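Local coordinates for protein monalysin (Pseudomonas entomophila, PDB 4MKO) that forms pores in host cell membranes as a secreted beta-barrel toxin, lysing cells and damaging the intestine of infected Drosophila, at residues T130-Y141 against R187-P198. Numbering follows the deposited sequence. Where two conformers were deposited one is given.
Sequences TEMKGPGTFVIY and RVIVPSSNAVTP
Val-139 and Val-190 form a hydrogen-bonded pair, as do Tyr-141 and Val-188, joining strands 136-141 and 187-191 as antiparallel neighbours in the long curved sheet of this aerolysin-like toxin. Four backbone bonds hold these two pairs; Val-139 N to Val-190 O measures 2.9 Å. The Ser-192 N to Thr-137 O bond, 2.7 Å, extends the pairing just past Pro-191.

Strand 130-133 pairs instead with strand 72-81, in the region inferred to form the pore. The chain turns back at Gly-134 and Pro-135, so 130-133 lies over one face of the sheet. The side chains of Ile-189 and Ile-140 emerge on that face side by side. Ile-189 bridges the two layers: CG2 is 3.8 Å from Met-132 CE, and CD1 meets Thr-130 CG2 tip to tip. Within the sheet, the same CG2 is also 3.8 Å from Phe-138 CB. CD1 also lies over one face of the Arg-187 guanidinium.

That guanidinium gives the polar link between the layers. Arg-187 NH2 donates to Thr-130 OG1 at 2.9 Å, nearly straight and in the guanidinium plane. The bend at chi2 (92°) swings the arginine toward strand 130-133. Tyr-77 OH bonds both Thr-130 OG1 and Arg-187 NE.

On the other sheet face, the Tyr-141 ring lies between Val-190 and Pro-198. Val-190 CG2 meets its edge at CE2, 3.5 Å away, and Pro-198 packs against CE1. Two waters tie the hydroxyl to Val-196: one donates to Val-196 O, and the other accepts from Val-196 N at 3.0 Å.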
ATOM      1  N   THR A 130     -10.813  -0.740  21.049  1.00 11.19           N
ATOM      2  CA  THR A 130     -10.930  -2.177  21.285  1.00 10.80           C
ATOM      3  C   THR A 130     -10.912  -2.419  22.796  1.00 15.81           C
ATOM      4  O   THR A 130      -9.998  -1.946  23.484  1.00 15.49           O
ATOM      5  CB  THR A 130      -9.828  -2.992  20.560  1.00 14.84           C
ATOM      6  OG1 THR A 130      -9.900  -2.720  19.160  1.00 14.54           O
ATOM      7  CG2 THR A 130      -9.980  -4.503  20.767  1.00 12.52           C
ATOM      8  N   GLU A 131     -11.905  -3.165  23.304  1.00 12.82           N
ATOM      9  CA  GLU A 131     -11.922  -3.527  24.720  1.00 13.21           C
ATOM     10  C   GLU A 131     -10.896  -4.642  24.852  1.00 16.40           C
ATOM     11  O   GLU A 131     -10.943  -5.613  24.093  1.00 16.21           O
ATOM     12  CB  GLU A 131     -13.317  -3.979  25.191  1.00 15.06           C
ATOM     13  CG  GLU A 131     -13.367  -4.146  26.702  1.00 25.24           C
ATOM     14  CD  GLU A 131     -14.705  -4.572  27.270  1.00 50.61           C
ATOM     15  OE1 GLU A 131     -15.324  -3.762  27.997  1.00 55.94           O
ATOM     16  OE2 GLU A 131     -15.124  -5.726  27.017  1.00 39.46           O
ATOM     17  N   MET A 132      -9.901  -4.443  25.717  1.00 12.08           N
ATOM     18  CA  MET A 132      -8.820  -5.403  25.890  1.00 12.13           C
ATOM     19  C   MET A 132      -8.633  -5.714  27.370  1.00 17.24           C
ATOM     20  O   MET A 132      -8.943  -4.877  28.227  1.00 17.27           O
ATOM     21  CB  MET A 132      -7.512  -4.830  25.316  1.00 14.49           C
ATOM     22  CG  MET A 132      -7.532  -4.614  23.809  1.00 17.91           C
ATOM     23  SD  MET A 132      -6.038  -3.755  23.285  1.00 22.42           S
ATOM     24  CE  MET A 132      -4.826  -5.053  23.496  1.00 18.74           C
ATOM     25  N   LYS A 133      -8.090  -6.898  27.656  1.00 14.74           N
ATOM     26  CA  LYS A 133      -7.851  -7.389  29.006  1.00 14.16           C
ATOM     27  C   LYS A 133      -6.410  -7.858  29.163  1.00 17.77           C
ATOM     28  O   LYS A 133      -5.846  -8.484  28.255  1.00 18.02           O
ATOM     29  CB  LYS A 133      -8.816  -8.555  29.299  1.00 16.80           C
ATOM     30  CG  LYS A 133      -8.866  -8.995  30.762  1.00 41.48           C
ATOM     31  CD  LYS A 133      -9.858 -10.134  30.970  1.00 55.24           C
ATOM     32  CE  LYS A 133      -9.907 -10.583  32.410  1.00 70.20           C
ATOM     33  NZ  LYS A 133     -11.025 -11.533  32.658  1.00 80.46           N
ATOM     34  N   GLY A 134      -5.832  -7.576  30.329  1.00 11.32           N
ATOM     35  CA  GLY A 134      -4.495  -8.053  30.641  1.00 11.00           C
ATOM     36  C   GLY A 134      -4.566  -9.456  31.225  1.00 17.57           C
ATOM     37  O   GLY A 134      -5.659 -10.028  31.341  1.00 17.83           O
ATOM     38  N   PRO A 135      -3.427 -10.063  31.602  1.00 14.56           N
ATOM     39  CA  PRO A 135      -2.060  -9.531  31.510  1.00 14.02           C
ATOM     40  C   PRO A 135      -1.501  -9.667  30.096  1.00 17.62           C
ATOM     41  O   PRO A 135      -1.930 -10.542  29.339  1.00 17.18           O
ATOM     42  CB  PRO A 135      -1.293 -10.396  32.518  1.00 15.24           C
ATOM     43  CG  PRO A 135      -1.985 -11.732  32.459  1.00 20.16           C
ATOM     44  CD  PRO A 135      -3.442 -11.432  32.167  1.00 16.10           C
ATOM     45  N   GLY A 136      -0.534  -8.826  29.762  1.00 14.72           N
ATOM     46  CA  GLY A 136       0.140  -8.950  28.481  1.00 13.84           C
ATOM     47  C   GLY A 136       0.610  -7.676  27.843  1.00 15.68           C
ATOM     48  O   GLY A 136       0.211  -6.578  28.237  1.00 12.56           O
ATOM     49  N   THR A 137       1.489  -7.839  26.861  1.00 12.70           N
ATOM     50  CA  THR A 137       1.999  -6.752  26.045  1.00 11.22           C
ATOM     51  C   THR A 137       1.522  -7.063  24.636  1.00 12.60           C
ATOM     52  O   THR A 137       1.674  -8.195  24.169  1.00 12.51           O
ATOM     53  CB  THR A 137       3.514  -6.600  26.187  1.00 17.98           C
ATOM     54  OG1 THR A 137       3.807  -6.369  27.565  1.00 18.93           O
ATOM     55  CG2 THR A 137       4.053  -5.445  25.366  1.00 15.81           C
ATOM     56  N   PHE A 138       0.913  -6.076  23.993  1.00  9.73           N
ATOM     57  CA  PHE A 138       0.298  -6.224  22.673  1.00  9.02           C
ATOM     58  C   PHE A 138       0.729  -5.118  21.733  1.00 12.31           C
ATOM     59  O   PHE A 138       0.934  -3.975  22.156  1.00 10.51           O
ATOM     60  CB  PHE A 138      -1.245  -6.217  22.797  1.00 10.36           C
ATOM     61  CG  PHE A 138      -1.759  -7.122  23.895  1.00 11.38           C
ATOM     62  CD1 PHE A 138      -1.848  -8.493  23.701  1.00 14.85           C
ATOM     63  CD2 PHE A 138      -2.047  -6.615  25.160  1.00 13.85           C
ATOM     64  CE1 PHE A 138      -2.273  -9.341  24.736  1.00 16.54           C
ATOM     65  CE2 PHE A 138      -2.484  -7.459  26.189  1.00 17.55           C
ATOM     66  CZ  PHE A 138      -2.598  -8.818  25.967  1.00 15.86           C
ATOM     67  N   VAL A 139       0.850  -5.467  20.452  1.00  7.80           N
ATOM     68  CA  VAL A 139       1.245  -4.531  19.396  1.00  7.47           C
ATOM     69  C   VAL A 139       0.080  -4.436  18.436  1.00  9.61           C
ATOM     70  O   VAL A 139      -0.510  -5.454  18.075  1.00  9.42           O
ATOM     71  CB  VAL A 139       2.560  -4.926  18.663  1.00 12.27           C
ATOM     72  CG1 VAL A 139       3.039  -3.777  17.777  1.00 12.54           C
ATOM     73  CG2 VAL A 139       3.661  -5.336  19.658  1.00 12.41           C
ATOM     74  N   ILE A 140      -0.254  -3.213  18.056  1.00  6.38           N
ATOM     75  CA  ILE A 140      -1.326  -2.910  17.124  1.00  6.13           C
ATOM     76  C   ILE A 140      -0.709  -2.470  15.813  1.00  9.91           C
ATOM     77  O   ILE A 140       0.185  -1.620  15.807  1.00  8.63           O
ATOM     78  CB  ILE A 140      -2.250  -1.816  17.699  1.00  8.85           C
ATOM     79  CG1 ILE A 140      -2.772  -2.245  19.094  1.00  9.93           C
ATOM     80  CG2 ILE A 140      -3.397  -1.506  16.713  1.00  8.45           C
ATOM     81  CD1 ILE A 140      -3.594  -1.171  19.829  1.00 19.54           C
ATOM     82  N   TYR A 141      -1.238  -3.003  14.701  1.00  6.80           N
ATOM     83  CA  TYR A 141      -0.792  -2.631  13.352  1.00  6.17           C
ATOM     84  C   TYR A 141      -2.003  -2.310  12.499  1.00  9.60           C
ATOM     85  O   TYR A 141      -3.094  -2.793  12.799  1.00  8.98           O
ATOM     86  CB  TYR A 141      -0.066  -3.805  12.671  1.00  7.24           C
ATOM     87  CG  TYR A 141       1.038  -4.445  13.475  1.00 10.53           C
ATOM     88  CD1 TYR A 141       2.352  -3.992  13.379  1.00 14.03           C
ATOM     89  CD2 TYR A 141       0.780  -5.536  14.305  1.00 12.20           C
ATOM     90  CE1 TYR A 141       3.381  -4.600  14.104  1.00 15.83           C
ATOM     91  CE2 TYR A 141       1.799  -6.146  15.037  1.00 13.09           C
ATOM     92  CZ  TYR A 141       3.103  -5.699  14.906  1.00 23.49           C
ATOM     93  OH  TYR A 141       4.098  -6.323  15.628  1.00 25.69           O
ATOM     94  N   ARG A 187      -7.173  -3.563  11.226  1.00  7.09           N
ATOM     95  CA  ARG A 187      -6.077  -3.493  12.179  1.00  6.35           C
ATOM     96  C   ARG A 187      -5.915  -4.850  12.858  1.00  9.52           C
ATOM     97  O   ARG A 187      -6.895  -5.567  13.055  1.00  8.97           O
ATOM     98  CB  ARG A 187      -6.295  -2.357  13.202  1.00  5.63           C
ATOM     99  CG  ARG A 187      -7.439  -2.593  14.200  1.00  7.93           C
ATOM    100  CD  ARG A 187      -6.976  -3.271  15.478  1.00  7.58           C
ATOM    101  NE  ARG A 187      -8.108  -3.574  16.362  1.00  9.08           N
ATOM    102  CZ  ARG A 187      -8.844  -4.682  16.327  1.00 14.69           C
ATOM    103  NH1 ARG A 187      -8.608  -5.619  15.413  1.00  9.58           N
ATOM    104  NH2 ARG A 187      -9.840  -4.851  17.191  1.00 10.95           N
ATOM    105  N   VAL A 188      -4.686  -5.164  13.246  1.00  6.54           N
ATOM    106  CA  VAL A 188      -4.318  -6.423  13.874  1.00  6.67           C
ATOM    107  C   VAL A 188      -3.756  -6.108  15.247  1.00  9.74           C
ATOM    108  O   VAL A 188      -2.964  -5.180  15.374  1.00  8.18           O
ATOM    109  CB  VAL A 188      -3.253  -7.154  12.996  1.00 10.54           C
ATOM    110  CG1 VAL A 188      -2.779  -8.464  13.635  1.00 10.95           C
ATOM    111  CG2 VAL A 188      -3.783  -7.412  11.577  1.00 10.23           C
ATOM    112  N   ILE A 189      -4.107  -6.922  16.250  1.00  7.84           N
ATOM    113  CA  ILE A 189      -3.540  -6.827  17.603  1.00  7.39           C
ATOM    114  C   ILE A 189      -2.926  -8.183  17.907  1.00 11.49           C
ATOM    115  O   ILE A 189      -3.616  -9.194  17.811  1.00 10.33           O
ATOM    116  CB  ILE A 189      -4.563  -6.382  18.700  1.00 10.35           C
ATOM    117  CG1 ILE A 189      -5.278  -5.054  18.332  1.00 10.09           C
ATOM    118  CG2 ILE A 189      -3.834  -6.243  20.049  1.00 11.48           C
ATOM    119  CD1 ILE A 189      -6.409  -4.668  19.300  1.00 15.77           C
ATOM    120  N   VAL A 190      -1.620  -8.220  18.231  1.00  9.82           N
ATOM    121  CA  VAL A 190      -0.933  -9.470  18.544  1.00 11.70           C
ATOM    122  C   VAL A 190      -0.147  -9.359  19.851  1.00 15.76           C
ATOM    123  O   VAL A 190       0.448  -8.300  20.088  1.00 14.18           O
ATOM    124  CB  VAL A 190      -0.026 -10.009  17.400  1.00 18.24           C
ATOM    125  CG1 VAL A 190      -0.847 -10.486  16.196  1.00 18.26           C
ATOM    126  CG2 VAL A 190       1.032  -8.996  16.984  1.00 18.59           C
ATOM    127  N   PRO A 191      -0.033 -10.451  20.655  1.00 14.99           N
ATOM    128  CA  PRO A 191       0.841 -10.390  21.842  1.00 15.63           C
ATOM    129  C   PRO A 191       2.280 -10.159  21.385  1.00 19.65           C
ATOM    130  O   PRO A 191       2.633 -10.591  20.280  1.00 18.10           O
ATOM    131  CB  PRO A 191       0.702 -11.793  22.470  1.00 17.27           C
ATOM    132  CG  PRO A 191      -0.552 -12.352  21.900  1.00 21.52           C
ATOM    133  CD  PRO A 191      -0.615 -11.798  20.501  1.00 17.02           C
ATOM    134  N   SER A 192       3.098  -9.485  22.218  1.00 19.18           N
ATOM    135  CA  SER A 192       4.503  -9.181  21.919  0.61 20.25           C
ATOM    136  C   SER A 192       5.299 -10.441  21.549  1.00 26.56           C
ATOM    137  O   SER A 192       6.262 -10.342  20.796  1.00 27.63           O
ATOM    138  CB  SER A 192       5.160  -8.458  23.091  0.61 23.41           C
ATOM    139  OG  SER A 192       5.114  -9.240  24.273  0.61 27.45           O
ATOM    140  N   SER A 193       4.864 -11.621  22.046  1.00 26.41           N
ATOM    141  CA  SER A 193       5.474 -12.930  21.774  1.00 28.21           C
ATOM    142  C   SER A 193       5.203 -13.408  20.327  1.00 35.04           C
ATOM    143  O   SER A 193       6.018 -14.153  19.783  1.00 36.08           O
ATOM    144  CB  SER A 193       4.970 -13.974  22.768  1.00 31.74           C
ATOM    145  OG  SER A 193       3.563 -14.133  22.686  1.00 37.44           O
ATOM    146  N   ASN A 194       4.053 -13.006  19.722  1.00 31.53           N
ATOM    147  CA  ASN A 194       3.682 -13.359  18.342  1.00 31.06           C
ATOM    148  C   ASN A 194       3.996 -12.198  17.374  1.00 33.21           C
ATOM    149  O   ASN A 194       3.536 -12.180  16.220  1.00 32.21           O
ATOM    150  CB  ASN A 194       2.203 -13.779  18.250  1.00 34.73           C
ATOM    151  CG  ASN A 194       1.896 -14.634  17.033  1.00 68.38           C
ATOM    152  OD1 ASN A 194       2.281 -15.807  16.945  1.00 67.12           O
ATOM    153  ND2 ASN A 194       1.244 -14.048  16.038  1.00 60.42           N
ATOM    154  N   ALA A 195       4.802 -11.234  17.845  1.00 27.47           N
ATOM    155  CA  ALA A 195       5.153 -10.077  17.042  1.00 26.24           C
ATOM    156  C   ALA A 195       6.605 -10.076  16.599  1.00 28.35           C
ATOM    157  O   ALA A 195       7.496 -10.503  17.336  1.00 27.89           O
ATOM    158  CB  ALA A 195       4.843  -8.800  17.805  1.00 26.76           C
ATOM    159  N   VAL A 196       6.830  -9.571  15.386  1.00 24.12           N
ATOM    160  CA  VAL A 196       8.156  -9.354  14.806  1.00 22.93           C
ATOM    161  C   VAL A 196       8.218  -7.878  14.408  1.00 23.82           C
ATOM    162  O   VAL A 196       7.173  -7.217  14.368  1.00 21.78           O
ATOM    163  CB  VAL A 196       8.497 -10.308  13.626  1.00 27.39           C
ATOM    164  CG1 VAL A 196       8.772 -11.724  14.125  1.00 27.37           C
ATOM    165  CG2 VAL A 196       7.407 -10.299  12.554  1.00 27.20           C
ATOM    166  N   THR A 197       9.422  -7.359  14.114  1.00 20.90           N
ATOM    167  CA  THR A 197       9.557  -5.965  13.703  1.00 20.23           C
ATOM    168  C   THR A 197       8.816  -5.751  12.377  1.00 21.20           C
ATOM    169  O   THR A 197       9.068  -6.485  11.414  1.00 19.34           O
ATOM    170  CB  THR A 197      11.019  -5.520  13.698  1.00 28.12           C
ATOM    171  OG1 THR A 197      11.553  -5.794  14.997  1.00 28.03           O
ATOM    172  CG2 THR A 197      11.172  -4.024  13.394  1.00 26.63           C
ATOM    173  N   PRO A 198       7.837  -4.825  12.337  1.00 16.57           N
ATOM    174  CA  PRO A 198       7.094  -4.638  11.087  1.00 15.88           C
ATOM    175  C   PRO A 198       7.931  -3.959  10.017  1.00 15.40           C
ATOM    176  O   PRO A 198       8.959  -3.329  10.283  1.00 14.45           O
ATOM    177  CB  PRO A 198       5.900  -3.764  11.504  1.00 17.95           C
ATOM    178  CG  PRO A 198       6.419  -2.965  12.656  1.00 22.42           C
ATOM    179  CD  PRO A 198       7.361  -3.898  13.393  1.00 18.33           C
TER
HETATM  180  O   HOH W   1       6.462  -5.208  16.688  1.00 33.88           O
HETATM  181  O   HOH W   2       4.280  -8.920  13.978  1.00 37.84           O